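PDB 3I1I: homoserine O-acetyltransferase from Bacillus anthracis str. 'Ames Ancestor', which probably catalyses transfer of an acetyl group from acetyl-CoA to the hydroxyl of homoserine, an early step towards methionine. Local coordinates for residues Met159-His167 with Val287-Phe296; Met217-Phe228 with Ile264-Val275. All coordinates share one frame; numbering follows the deposited sequence.

Read from the N terminus, the chain first forms several strands of the central sheet and helix 129-142. Helix 156-167, directly after strand 150-154, supplies 159-167 to interaction 1. After strand 174-178 the chain leaves the sheet for a long excursion rich in helices and without strands. Within this, 217-228 meets 264-275 and closes the shorter loop, interaction 2. Helix 277-289 leads the chain back, and 287-296 closes the longer loop on helix 156-167 before strand 309-313 rejoins the sheet. Interaction 2 is nested inside interaction 1. Their centres lie about 28 Å apart: interaction 2 fastens helices of the excursion together, interaction 1 ties its returning end to the alpha/beta core, and both touch the second subunit.

Interaction 1: residues Met159-His167 with Val287-Phe296; sequences MIAQQWAVH and VLLHDIAHGF
Selenomethionine M159 lies over one face of the H290 ring, its CG 3.4 Å from the ring centroid in a CH-pi contact, and the SE atom of M159 is 4.0 Å from the same centroid. An extended, polarisable chain suits a flat ring here. The ring's rotation is fixed by bonds at both nitrogens, NE2 to the backbone O of N181 and ND1 to a water.

Apolar contacts continue along the helix. V166 turns its two methyls to different partners: CG2 meets I292 CD1 at 4.0 Å, while CG1 reaches F296 CZ at 3.9 Å.

The H167 and F296 rings meet obliquely, their planes 50° apart.

Helix 156-167 follows what is probably the nucleophile elbow of an alpha/beta hydrolase fold, with S155 at its turn, and 287-296 packs along its flank.

Polar links run through water. Q163, bent at chi2 (-72°), presents NE2 to two waters. One lies 2.9 Å from Q163 NE2 and 2.7 Å from H290 ND1; the other accepts from Q163 NE2 and lies within bonding distance of D291 O. A third water sits between H167 NE2, 2.7 Å away, and I292 O, 2.6 Å away.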
loop_
_atom_site.group_PDB
_atom_site.type_symbol
_atom_site.label_atom_id
_atom_site.label_comp_id
_atom_site.label_asym_id
_atom_site.label_seq_id
_atom_site.Cartn_x
_atom_site.Cartn_y
_atom_site.Cartn_z
HETATM N N MSE A 159 22.165 6.730 -4.892
HETATM C CA MSE A 159 22.090 7.487 -3.649
HETATM C C MSE A 159 23.413 7.390 -2.903
HETATM O O MSE A 159 23.921 8.391 -2.417
HETATM C CB MSE A 159 20.957 6.970 -2.760
HETATM C CG MSE A 159 19.575 7.211 -3.383
HETATM SE SE MSE A 159 18.078 6.406 -2.426
HETATM C CE MSE A 159 16.750 6.971 -3.691
ATOM N N ILE A 160 23.960 6.174 -2.828
ATOM C CA ILE A 160 25.253 5.952 -2.262
ATOM C C ILE A 160 26.311 6.716 -3.068
ATOM O O ILE A 160 27.180 7.399 -2.497
ATOM C CB ILE A 160 25.601 4.465 -2.214
ATOM C CG1 ILE A 160 24.620 3.720 -1.306
ATOM C CG2 ILE A 160 27.042 4.266 -1.751
ATOM C CD1 ILE A 160 24.276 2.248 -1.776
ATOM N N ALA A 161 26.219 6.663 -4.383
ATOM C CA ALA A 161 27.230 7.345 -5.199
ATOM C C ALA A 161 27.174 8.840 -4.933
ATOM O O ALA A 161 28.198 9.528 -4.969
ATOM C CB ALA A 161 27.036 7.060 -6.670
ATOM N N GLN A 162 25.972 9.357 -4.688
ATOM C CA GLN A 162 25.863 10.783 -4.488
ATOM C C GLN A 162 26.464 11.151 -3.139
ATOM O O GLN A 162 27.071 12.193 -3.009
ATOM C CB GLN A 162 24.418 11.258 -4.586
ATOM C CG GLN A 162 23.910 11.380 -5.997
ATOM C CD GLN A 162 22.393 11.566 -6.029
ATOM O OE1 GLN A 162 21.913 12.675 -6.186
ATOM N NE2 GLN A 162 21.644 10.473 -5.849
ATOM N N GLN A 163 26.291 10.290 -2.151
ATOM C CA GLN A 163 26.866 10.532 -0.826
ATOM C C GLN A 163 28.409 10.533 -0.887
ATOM O O GLN A 163 29.061 11.385 -0.291
ATOM C CB GLN A 163 26.324 9.515 0.173
ATOM C CG GLN A 163 24.844 9.706 0.521
ATOM C CD GLN A 163 24.606 10.936 1.395
ATOM O OE1 GLN A 163 25.451 11.835 1.473
ATOM N NE2 GLN A 163 23.452 10.977 2.066
ATOM N N TRP A 164 28.982 9.662 -1.696
ATOM C CA TRP A 164 30.418 9.728 -2.002
ATOM C C TRP A 164 30.867 11.077 -2.583
ATOM O O TRP A 164 31.850 11.673 -2.132
ATOM C CB TRP A 164 30.797 8.657 -3.031
ATOM C CG TRP A 164 31.221 7.393 -2.449
ATOM C CD1 TRP A 164 30.438 6.345 -2.172
ATOM C CD2 TRP A 164 32.558 7.016 -2.091
ATOM N NE1 TRP A 164 31.187 5.327 -1.670
ATOM C CE2 TRP A 164 32.495 5.723 -1.594
ATOM C CE3 TRP A 164 33.787 7.659 -2.131
ATOM C CZ2 TRP A 164 33.615 5.037 -1.155
ATOM C CZ3 TRP A 164 34.909 6.970 -1.697
ATOM C CH2 TRP A 164 34.814 5.693 -1.199
ATOM N N ALA A 165 30.154 11.529 -3.610
ATOM C CA ALA A 165 30.496 12.781 -4.271
ATOM C C ALA A 165 30.413 13.985 -3.301
ATOM O O ALA A 165 31.267 14.884 -3.316
ATOM C CB ALA A 165 29.609 12.999 -5.488
ATOM N N VAL A 166 29.407 13.987 -2.448
ATOM C CA VAL A 166 29.253 15.056 -1.461
ATOM C C VAL A 166 30.326 14.944 -0.352
ATOM O O VAL A 166 31.016 15.900 -0.067
ATOM C CB VAL A 166 27.824 15.050 -0.843
ATOM C CG1 VAL A 166 27.744 15.953 0.371
ATOM C CG2 VAL A 166 26.813 15.461 -1.906
ATOM N N HIS A 167 30.486 13.764 0.234
ATOM C CA HIS A 167 31.284 13.654 1.438
ATOM C C HIS A 167 32.725 13.254 1.269
ATOM O O HIS A 167 33.472 13.399 2.206
ATOM C CB HIS A 167 30.583 12.760 2.434
ATOM C CG HIS A 167 29.331 13.363 2.968
ATOM N ND1 HIS A 167 29.303 14.131 4.118
ATOM C CD2 HIS A 167 28.068 13.381 2.470
ATOM C CE1 HIS A 167 28.063 14.552 4.331
ATOM N NE2 HIS A 167 27.296 14.123 3.341
ATOM N N VAL A 287 15.800 4.512 2.324
ATOM C CA VAL A 287 15.404 5.172 1.091
ATOM C C VAL A 287 14.604 6.414 1.458
ATOM O O VAL A 287 14.805 7.494 0.890
ATOM C CB VAL A 287 14.556 4.262 0.166
ATOM C CG1 VAL A 287 13.783 5.135 -0.875
ATOM C CG2 VAL A 287 15.439 3.143 -0.494
ATOM N N LEU A 288 13.684 6.266 2.389
ATOM C CA LEU A 288 12.821 7.378 2.786
ATOM C C LEU A 288 13.605 8.532 3.463
ATOM O O LEU A 288 13.247 9.700 3.315
ATOM C CB LEU A 288 11.723 6.829 3.678
ATOM C CG LEU A 288 10.873 7.548 4.692
ATOM C CD1 LEU A 288 10.002 6.417 5.249
ATOM C CD2 LEU A 288 11.693 8.192 5.796
ATOM N N LEU A 289 14.676 8.180 4.172
ATOM C CA LEU A 289 15.568 9.167 4.762
ATOM C C LEU A 289 16.543 9.801 3.771
ATOM O O LEU A 289 17.205 10.769 4.155
ATOM C CB LEU A 289 16.401 8.530 5.879
ATOM C CG LEU A 289 15.654 8.183 7.163
ATOM C CD1 LEU A 289 16.568 7.389 8.075
ATOM C CD2 LEU A 289 15.074 9.446 7.829
ATOM N N HIS A 290 16.657 9.286 2.532
ATOM C CA HIS A 290 17.685 9.762 1.629
ATOM C C HIS A 290 17.570 11.250 1.256
ATOM O O HIS A 290 16.609 11.684 0.631
ATOM C CB HIS A 290 17.759 8.935 0.346
ATOM C CG HIS A 290 18.685 9.510 -0.678
ATOM N ND1 HIS A 290 20.048 9.569 -0.486
ATOM C CD2 HIS A 290 18.443 10.105 -1.873
ATOM C CE1 HIS A 290 20.612 10.173 -1.523
ATOM N NE2 HIS A 290 19.660 10.500 -2.386
ATOM N N ASP A 291 18.631 11.990 1.563
ATOM C CA ASP A 291 18.670 13.448 1.493
ATOM C C ASP A 291 20.105 13.917 1.615
ATOM O O ASP A 291 20.644 13.986 2.737
ATOM C CB ASP A 291 17.910 14.018 2.681
ATOM C CG ASP A 291 17.786 15.532 2.630
ATOM O OD1 ASP A 291 18.232 16.121 1.618
ATOM O OD2 ASP A 291 17.205 16.124 3.599
ATOM N N ILE A 292 20.747 14.190 0.480
ATOM C CA ILE A 292 22.123 14.647 0.508
ATOM C C ILE A 292 22.231 16.002 1.252
ATOM O O ILE A 292 23.270 16.296 1.854
ATOM C CB ILE A 292 22.808 14.681 -0.906
ATOM C CG1 ILE A 292 22.220 15.775 -1.787
ATOM C CG2 ILE A 292 22.776 13.298 -1.575
ATOM C CD1 ILE A 292 23.043 16.069 -3.030
ATOM N N ALA A 293 21.154 16.801 1.275
ATOM C CA ALA A 293 21.139 18.051 2.082
ATOM C C ALA A 293 21.094 17.811 3.580
ATOM O O ALA A 293 21.325 18.725 4.348
ATOM C CB ALA A 293 19.964 18.977 1.671
ATOM N N HIS A 294 20.769 16.609 4.020
ATOM C CA HIS A 294 20.732 16.349 5.467
ATOM C C HIS A 294 22.114 16.575 6.069
ATOM O O HIS A 294 23.107 16.031 5.612
ATOM C CB HIS A 294 20.308 14.926 5.785
ATOM C CG HIS A 294 20.215 14.668 7.243
ATOM N ND1 HIS A 294 19.364 15.384 8.062
ATOM C CD2 HIS A 294 20.896 13.820 8.051
ATOM C CE1 HIS A 294 19.504 14.961 9.308
ATOM N NE2 HIS A 294 20.429 14.016 9.329
ATOM N N GLY A 295 22.198 17.363 7.109
ATOM C CA GLY A 295 23.523 17.765 7.583
ATOM C C GLY A 295 23.750 19.248 7.324
ATOM O O GLY A 295 24.217 19.951 8.190
ATOM N N PHE A 296 23.305 19.728 6.176
ATOM C CA PHE A 296 23.712 20.993 5.662
ATOM C C PHE A 296 22.595 21.985 5.854
ATOM O O PHE A 296 21.543 21.638 6.378
ATOM C CB PHE A 296 24.039 20.823 4.176
ATOM C CG PHE A 296 25.230 19.931 3.918
ATOM C CD1 PHE A 296 26.505 20.445 3.900
ATOM C CD2 PHE A 296 25.062 18.575 3.691
ATOM C CE1 PHE A 296 27.588 19.629 3.675
ATOM C CE2 PHE A 296 26.133 17.758 3.459
ATOM C CZ PHE A 296 27.393 18.284 3.450
HETATM O O HOH W 1 21.329 8.981 1.839
HETATM O O HOH W 2 22.878 12.914 4.498
HETATM O O HOH W 3 24.675 14.553 3.147
#

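Interaction 2: residues Met217-Phe228 with Ile264-Val275; sequences MKGLQLANRMMF and INKLTYRSIELV
Around Q221 and T268, helix 217-228 and the 264-270 end of its partner cross steeply, their axes 9.0 Å apart at closest and 109° between their directions. Both helices belong to the insertion between strands 174-178 and 309-313 of the alpha/beta hydrolase core, probably its lid region. T268 is the knob, small enough for the hole formed by Q221, N224, R225 and F228. Its CG2 faces R225 and F228, while OG1 accepts a nearly straight bond (171°) from Q221 NE2 at 2.9 Å. Q221 has the length to reach across, and chi1 of 172° with an extended chain beyond carries its amide to T268 OG1, nearly in plane. N224, shorter, gives ND2 to S271 OG at 2.9 Å, tilted from the amide plane.

Past the helix end, I272 wedges in, its CG2 3.5 Å from N224 CB and its CD1 3.4 Å from CE of selenomethionine M217. That CE of M217 also touches Y269 CE1 at 3.5 Å. F228 CZ meets L267 CD1 at 4.0 Å.

R225 binds E198 and N195 of the second subunit, and N265 binds Q194 there. The directional bonds of Q221 and N224 should set how the helices lie, while R225 and N265 join them to the subunit interface.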
loop_
_atom_site.group_PDB
_atom_site.type_symbol
_atom_site.label_atom_id
_atom_site.label_comp_id
_atom_site.label_asym_id
_atom_site.label_seq_id
_atom_site.Cartn_x
_atom_site.Cartn_y
_atom_site.Cartn_z
HETATM N N MSE A 217 4.705 -13.022 5.288
HETATM C CA MSE A 217 4.574 -13.009 3.831
HETATM C C MSE A 217 3.463 -12.098 3.282
HETATM O O MSE A 217 3.629 -11.490 2.222
HETATM C CB MSE A 217 4.372 -14.445 3.309
HETATM C CG MSE A 217 5.531 -15.394 3.645
HETATM SE SE MSE A 217 7.232 -14.806 2.854
HETATM C CE MSE A 217 6.869 -15.268 0.963
ATOM N N LYS A 218 2.336 -11.983 3.970
ATOM C CA LYS A 218 1.277 -11.091 3.466
ATOM C C LYS A 218 1.741 -9.650 3.470
ATOM O O LYS A 218 1.677 -8.961 2.458
ATOM C CB LYS A 218 -0.009 -11.207 4.261
ATOM C CG LYS A 218 -0.664 -12.545 4.130
ATOM C CD LYS A 218 -1.940 -12.640 4.996
ATOM C CE LYS A 218 -2.526 -14.045 5.020
ATOM N NZ LYS A 218 -3.845 -14.049 5.761
ATOM N N GLY A 219 2.249 -9.196 4.600
ATOM C CA GLY A 219 2.791 -7.850 4.670
ATOM C C GLY A 219 3.920 -7.619 3.676
ATOM O O GLY A 219 3.978 -6.572 3.030
ATOM N N LEU A 220 4.797 -8.605 3.525
ATOM C CA LEU A 220 5.969 -8.427 2.678
ATOM C C LEU A 220 5.576 -8.391 1.209
ATOM O O LEU A 220 6.090 -7.564 0.445
ATOM C CB LEU A 220 6.961 -9.545 2.957
ATOM C CG LEU A 220 8.416 -9.468 2.550
ATOM C CD1 LEU A 220 9.096 -8.106 2.920
ATOM C CD2 LEU A 220 9.144 -10.686 3.194
ATOM N N GLN A 221 4.653 -9.264 0.811
ATOM C CA GLN A 221 4.187 -9.262 -0.557
ATOM C C GLN A 221 3.526 -7.930 -0.918
ATOM O O GLN A 221 3.685 -7.419 -2.011
ATOM C CB GLN A 221 3.204 -10.415 -0.842
ATOM C CG GLN A 221 2.539 -10.304 -2.261
ATOM C CD GLN A 221 1.948 -11.600 -2.769
ATOM O OE1 GLN A 221 1.499 -12.437 -1.987
ATOM N NE2 GLN A 221 1.925 -11.771 -4.102
ATOM N N LEU A 222 2.760 -7.393 0.004
ATOM C CA LEU A 222 2.129 -6.088 -0.193
ATOM C C LEU A 222 3.200 -4.995 -0.349
ATOM O O LEU A 222 3.159 -4.197 -1.284
ATOM C CB LEU A 222 1.176 -5.830 0.979
ATOM C CG LEU A 222 0.204 -4.673 0.929
ATOM C CD1 LEU A 222 -0.431 -4.482 -0.457
ATOM C CD2 LEU A 222 -0.864 -4.936 2.017
ATOM N N ALA A 223 4.197 -5.005 0.531
ATOM C CA ALA A 223 5.339 -4.090 0.408
ATOM C C ALA A 223 5.999 -4.217 -0.962
ATOM O O ALA A 223 6.290 -3.232 -1.601
ATOM C CB ALA A 223 6.374 -4.304 1.565
ATOM N N ASN A 224 6.197 -5.442 -1.419
ATOM C CA ASN A 224 6.872 -5.711 -2.684
ATOM C C ASN A 224 6.011 -5.309 -3.877
ATOM O O ASN A 224 6.509 -4.777 -4.865
ATOM C CB ASN A 224 7.192 -7.196 -2.780
ATOM C CG ASN A 224 8.052 -7.535 -4.002
ATOM O OD1 ASN A 224 9.164 -7.047 -4.142
ATOM N ND2 ASN A 224 7.538 -8.380 -4.869
ATOM N N ARG A 225 4.714 -5.559 -3.788
ATOM C CA ARG A 225 3.828 -5.192 -4.873
ATOM C C ARG A 225 3.769 -3.661 -5.079
ATOM O O ARG A 225 3.788 -3.196 -6.205
ATOM C CB ARG A 225 2.435 -5.801 -4.689
ATOM C CG ARG A 225 1.574 -5.652 -5.900
ATOM C CD ARG A 225 0.453 -6.659 -5.977
ATOM N NE ARG A 225 -0.407 -6.468 -4.856
ATOM C CZ ARG A 225 -0.765 -7.403 -3.985
ATOM N NH1 ARG A 225 -1.521 -7.051 -2.967
ATOM N NH2 ARG A 225 -0.392 -8.666 -4.105
HETATM N N MSE A 226 3.768 -2.889 -4.006
HETATM C CA MSE A 226 3.810 -1.410 -4.111
HETATM C C MSE A 226 5.037 -0.929 -4.845
HETATM O O MSE A 226 4.945 -0.038 -5.649
HETATM C CB MSE A 226 3.816 -0.740 -2.736
HETATM C CG MSE A 226 2.530 -0.933 -1.942
HETATM SE SE MSE A 226 2.902 -0.524 -0.088
HETATM C CE MSE A 226 1.225 -1.062 0.671
HETATM N N MSE A 227 6.197 -1.502 -4.578
HETATM C CA MSE A 227 7.391 -1.090 -5.318
HETATM C C MSE A 227 7.278 -1.516 -6.800
HETATM O O MSE A 227 7.530 -0.714 -7.711
HETATM C CB MSE A 227 8.649 -1.677 -4.682
HETATM C CG MSE A 227 9.907 -0.934 -5.011
HETATM SE SE MSE A 227 11.433 -1.585 -3.948
HETATM C CE MSE A 227 11.658 -3.295 -4.828
ATOM N N PHE A 228 6.892 -2.767 -7.028
ATOM C CA PHE A 228 6.778 -3.308 -8.383
ATOM C C PHE A 228 5.827 -2.482 -9.256
ATOM O O PHE A 228 6.103 -2.210 -10.410
ATOM C CB PHE A 228 6.277 -4.773 -8.303
ATOM C CG PHE A 228 6.101 -5.405 -9.635
ATOM C CD1 PHE A 228 7.206 -5.922 -10.309
ATOM C CD2 PHE A 228 4.870 -5.428 -10.246
ATOM C CE1 PHE A 228 7.077 -6.477 -11.595
ATOM C CE2 PHE A 228 4.705 -6.001 -11.551
ATOM C CZ PHE A 228 5.815 -6.531 -12.216
ATOM N N ILE A 264 0.281 -10.758 -11.423
ATOM C CA ILE A 264 1.105 -9.906 -10.573
ATOM C C ILE A 264 1.332 -10.509 -9.188
ATOM O O ILE A 264 2.435 -10.431 -8.683
ATOM C CB ILE A 264 0.562 -8.462 -10.505
ATOM C CG1 ILE A 264 0.678 -7.814 -11.891
ATOM C CG2 ILE A 264 1.294 -7.645 -9.453
ATOM C CD1 ILE A 264 -0.260 -6.649 -12.155
ATOM N N ASN A 265 0.336 -11.147 -8.595
ATOM C CA ASN A 265 0.555 -11.847 -7.326
ATOM C C ASN A 265 1.662 -12.891 -7.448
ATOM O O ASN A 265 2.544 -12.990 -6.584
ATOM C CB ASN A 265 -0.684 -12.574 -6.857
ATOM C CG ASN A 265 -1.665 -11.677 -6.148
ATOM O OD1 ASN A 265 -1.466 -10.462 -6.042
ATOM N ND2 ASN A 265 -2.767 -12.267 -5.699
ATOM N N LYS A 266 1.617 -13.659 -8.531
ATOM C CA LYS A 266 2.602 -14.705 -8.744
ATOM C C LYS A 266 4.019 -14.127 -8.798
ATOM O O LYS A 266 4.910 -14.633 -8.113
ATOM C CB LYS A 266 2.296 -15.480 -10.018
ATOM C CG LYS A 266 2.942 -16.831 -10.080
ATOM C CD LYS A 266 2.183 -17.770 -11.092
ATOM C CE LYS A 266 3.019 -18.156 -12.344
ATOM N NZ LYS A 266 3.508 -19.613 -12.308
ATOM N N LEU A 267 4.209 -13.073 -9.592
ATOM C CA LEU A 267 5.526 -12.454 -9.718
ATOM C C LEU A 267 6.004 -11.906 -8.376
ATOM O O LEU A 267 7.142 -12.069 -8.017
ATOM C CB LEU A 267 5.509 -11.287 -10.712
ATOM C CG LEU A 267 5.263 -11.627 -12.177
ATOM C CD1 LEU A 267 4.985 -10.348 -13.010
ATOM C CD2 LEU A 267 6.460 -12.420 -12.721
ATOM N N THR A 268 5.122 -11.250 -7.641
ATOM C CA THR A 268 5.555 -10.549 -6.478
ATOM C C THR A 268 5.767 -11.500 -5.319
ATOM O O THR A 268 6.574 -11.214 -4.430
ATOM C CB THR A 268 4.590 -9.406 -6.086
ATOM O OG1 THR A 268 3.259 -9.910 -5.906
ATOM C CG2 THR A 268 4.595 -8.363 -7.138
ATOM N N TYR A 269 5.074 -12.631 -5.326
ATOM C CA TYR A 269 5.339 -13.644 -4.343
ATOM C C TYR A 269 6.703 -14.271 -4.576
ATOM O O TYR A 269 7.462 -14.446 -3.617
ATOM C CB TYR A 269 4.322 -14.741 -4.382
ATOM C CG TYR A 269 4.437 -15.668 -3.204
ATOM C CD1 TYR A 269 3.888 -15.310 -1.979
ATOM C CD2 TYR A 269 5.102 -16.895 -3.299
ATOM C CE1 TYR A 269 3.968 -16.154 -0.880
ATOM C CE2 TYR A 269 5.185 -17.760 -2.196
ATOM C CZ TYR A 269 4.609 -17.373 -0.988
ATOM O OH TYR A 269 4.665 -18.165 0.138
ATOM N N ARG A 270 6.995 -14.608 -5.832
ATOM C CA ARG A 270 8.261 -15.235 -6.193
ATOM C C ARG A 270 9.440 -14.384 -5.765
ATOM O O ARG A 270 10.419 -14.894 -5.241
ATOM C CB ARG A 270 8.368 -15.468 -7.706
ATOM C CG ARG A 270 9.198 -16.687 -8.066
ATOM C CD ARG A 270 8.291 -17.920 -8.321
ATOM N NE ARG A 270 7.683 -17.866 -9.654
ATOM C CZ ARG A 270 6.639 -18.588 -10.044
ATOM N NH1 ARG A 270 6.061 -19.434 -9.205
ATOM N NH2 ARG A 270 6.173 -18.442 -11.277
ATOM N N SER A 271 9.349 -13.075 -5.970
ATOM C CA SER A 271 10.512 -12.253 -5.656
ATOM C C SER A 271 10.710 -11.951 -4.176
ATOM O O SER A 271 11.673 -11.358 -3.834
ATOM C CB SER A 271 10.527 -10.957 -6.483
ATOM O OG SER A 271 9.564 -10.052 -6.005
ATOM N N ILE A 272 9.825 -12.357 -3.294
ATOM C CA ILE A 272 10.076 -12.178 -1.865
ATOM C C ILE A 272 10.431 -13.507 -1.177
ATOM O O ILE A 272 10.454 -13.603 0.065
ATOM C CB ILE A 272 8.891 -11.504 -1.107
ATOM C CG1 ILE A 272 7.582 -12.289 -1.311
ATOM C CG2 ILE A 272 8.789 -10.033 -1.511
ATOM C CD1 ILE A 272 6.529 -12.089 -0.242
ATOM N N GLU A 273 10.768 -14.512 -1.971
ATOM C CA GLU A 273 11.067 -15.838 -1.415
ATOM C C GLU A 273 12.354 -15.913 -0.608
ATOM O O GLU A 273 12.371 -16.538 0.438
ATOM C CB GLU A 273 11.019 -16.888 -2.528
ATOM C CG GLU A 273 9.542 -17.019 -3.026
ATOM C CD GLU A 273 9.273 -18.205 -3.934
ATOM O OE1 GLU A 273 10.173 -18.642 -4.691
ATOM O OE2 GLU A 273 8.120 -18.673 -3.915
ATOM N N LEU A 274 13.408 -15.246 -1.061
ATOM C CA LEU A 274 14.659 -15.209 -0.319
ATOM C C LEU A 274 14.824 -14.010 0.589
ATOM O O LEU A 274 15.925 -13.768 1.078
ATOM C CB LEU A 274 15.857 -15.199 -1.289
ATOM C CG LEU A 274 16.108 -16.436 -2.184
ATOM C CD1 LEU A 274 17.623 -16.467 -2.674
ATOM C CD2 LEU A 274 15.681 -17.775 -1.488
ATOM N N VAL A 275 13.756 -13.272 0.843
ATOM C CA VAL A 275 13.872 -11.914 1.362
ATOM C C VAL A 275 13.501 -11.863 2.823
ATOM O O VAL A 275 12.638 -12.600 3.257
ATOM C CB VAL A 275 12.978 -10.968 0.527
ATOM C CG1 VAL A 275 12.749 -9.636 1.207
ATOM C CG2 VAL A 275 13.602 -10.789 -0.847
#